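Local coordinates for protein RsfP (Uncultured bacterium, PDB 4GLJ) that probably catalyses the phosphate-dependent cleavage of methylthioadenosine to adenine and methylthioribose 1-phosphate, and binds the dye rhodamine B, at residues A[127-130]-A[131-135]. Residues are numbered along the deposited sequence; the frame is centred on the assembly and turned at random.
Sequences TFFG and DGAVA
The methyl group of A135 sits over the ring of F129. A135 CB lies 3.5 Å from the ring centroid and only 2° off the ring normal, a well-centred CH-pi contact. A133 meets the same ring at its edge, with A133 CB 3.8 Å from F129 CD2. F129 CG is anti to its own carbonyl carbon and beside the backbone N (chi1 -67°), and this sets the ring face under the A135 methyl. With an alanine here the ring is gone, and the A135 methyl is likely to face a gap while A133 CB loses its contact with the ring edge. Next to the ring, G130 N donates to A133 O (2.8 Å), a nearly straight bond. The return bond, A133 N to G130 O, is weak at 3.5 Å. Between them D131 and G132 form a tight turn close to type I', in the loop between strand 111-119 and helix 145-157. The V134 side chain lies about 7 Å from a bound rhodamine B. G130 and G132 both have positive phi, and a CB at either would press on the preceding carbonyl. Before the ring, T127 OG1 accepts from F129 N (2.8 Å) in an ST turn. E209 hydrogen-bonds to T127 OG1 through OE2 and to F128 N through OE1.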
ATOM      1  N   THR A 127     -11.361   6.975   4.475  1.00 21.65           N
ATOM      2  CA  THR A 127     -12.131   8.226   4.373  1.00 21.74           C
ATOM      3  C   THR A 127     -13.601   7.885   4.361  1.00 21.22           C
ATOM      4  O   THR A 127     -14.035   6.772   4.002  1.00 20.97           O
ATOM      5  CB  THR A 127     -11.762   9.002   3.074  1.00 20.51           C
ATOM      6  OG1 THR A 127     -12.503  10.225   2.997  1.00 24.29           O
ATOM      7  CG2 THR A 127     -12.082   8.190   1.814  1.00 20.99           C
ATOM      8  N   PHE A 128     -14.394   8.868   4.745  1.00 19.75           N
ATOM      9  CA  PHE A 128     -15.813   8.765   4.650  1.00 21.22           C
ATOM     10  C   PHE A 128     -16.244   9.321   3.319  1.00 23.68           C
ATOM     11  O   PHE A 128     -17.405   9.204   2.968  1.00 23.23           O
ATOM     12  CB  PHE A 128     -16.487   9.673   5.676  1.00 21.96           C
ATOM     13  CG  PHE A 128     -16.372   9.184   7.074  1.00 21.51           C
ATOM     14  CD1 PHE A 128     -17.135   8.082   7.523  1.00 22.10           C
ATOM     15  CD2 PHE A 128     -15.599   9.879   8.004  1.00 20.03           C
ATOM     16  CE1 PHE A 128     -17.065   7.654   8.842  1.00 24.06           C
ATOM     17  CE2 PHE A 128     -15.555   9.438   9.326  1.00 21.10           C
ATOM     18  CZ  PHE A 128     -16.293   8.357   9.768  1.00 22.15           C
ATOM     19  N   PHE A 129     -15.292   9.929   2.587  1.00 22.07           N
ATOM     20  CA  PHE A 129     -15.641  10.608   1.351  1.00 25.05           C
ATOM     21  C   PHE A 129     -15.536   9.758   0.099  1.00 27.13           C
ATOM     22  O   PHE A 129     -15.083   8.629   0.159  1.00 26.22           O
ATOM     23  CB  PHE A 129     -14.855  11.949   1.287  1.00 24.95           C
ATOM     24  CG  PHE A 129     -15.353  12.899   2.373  1.00 28.77           C
ATOM     25  CD1 PHE A 129     -14.752  12.938   3.653  1.00 29.12           C
ATOM     26  CD2 PHE A 129     -16.523  13.631   2.172  1.00 28.44           C
ATOM     27  CE1 PHE A 129     -15.279  13.773   4.659  1.00 29.19           C
ATOM     28  CE2 PHE A 129     -17.046  14.458   3.152  1.00 30.65           C
ATOM     29  CZ  PHE A 129     -16.457  14.482   4.433  1.00 30.31           C
ATOM     30  N   GLY A 130     -15.945  10.296  -1.046  1.00 28.80           N
ATOM     31  CA  GLY A 130     -16.050   9.478  -2.241  1.00 26.51           C
ATOM     32  C   GLY A 130     -17.530   9.238  -2.459  1.00 31.55           C
ATOM     33  O   GLY A 130     -18.387   9.685  -1.640  1.00 28.85           O
ATOM     34  N   ASP A 131     -17.850   8.605  -3.607  1.00 32.12           N
ATOM     35  CA  ASP A 131     -19.221   8.252  -3.946  1.00 35.79           C
ATOM     36  C   ASP A 131     -20.217   9.369  -3.723  1.00 36.70           C
ATOM     37  O   ASP A 131     -21.283   9.129  -3.087  1.00 37.42           O
ATOM     38  CB  ASP A 131     -19.665   6.968  -3.191  1.00 41.54           C
ATOM     39  CG  ASP A 131     -20.987   6.405  -3.721  1.00 48.04           C
ATOM     40  OD1 ASP A 131     -21.367   6.659  -4.900  1.00 53.89           O
ATOM     41  OD2 ASP A 131     -21.663   5.676  -2.955  1.00 58.85           O
ATOM     42  N   GLY A 132     -19.942  10.577  -4.248  1.00 32.07           N
ATOM     43  CA  GLY A 132     -20.918  11.669  -4.084  1.00 35.10           C
ATOM     44  C   GLY A 132     -20.466  12.935  -3.326  1.00 32.08           C
ATOM     45  O   GLY A 132     -21.115  13.962  -3.442  1.00 35.47           O
ATOM     46  N   ALA A 133     -19.357  12.871  -2.612  1.00 27.68           N
ATOM     47  CA  ALA A 133     -18.868  14.011  -1.808  1.00 26.29           C
ATOM     48  C   ALA A 133     -17.347  13.970  -1.810  1.00 27.86           C
ATOM     49  O   ALA A 133     -16.782  12.888  -1.621  1.00 27.29           O
ATOM     50  CB  ALA A 133     -19.363  13.877  -0.403  1.00 27.15           C
ATOM     51  N   VAL A 134     -16.705  15.118  -2.019  1.00 25.75           N
ATOM     52  CA  VAL A 134     -15.228  15.225  -2.049  1.00 26.92           C
ATOM     53  C   VAL A 134     -14.823  16.184  -0.924  1.00 27.82           C
ATOM     54  O   VAL A 134     -15.414  17.311  -0.790  1.00 28.64           O
ATOM     55  CB  VAL A 134     -14.772  15.838  -3.423  1.00 29.90           C
ATOM     56  CG1 VAL A 134     -13.246  16.095  -3.490  1.00 26.62           C
ATOM     57  CG2 VAL A 134     -15.216  14.960  -4.601  1.00 31.47           C
ATOM     58  N   ALA A 135     -13.834  15.774  -0.134  1.00 27.73           N
ATOM     59  CA  ALA A 135     -13.276  16.617   0.942  1.00 26.99           C
ATOM     60  C   ALA A 135     -11.834  16.205   1.119  1.00 24.99           C
ATOM     61  O   ALA A 135     -11.467  14.997   1.023  1.00 27.59           O
ATOM     62  CB  ALA A 135     -14.021  16.388   2.274  1.00 24.59           C
TER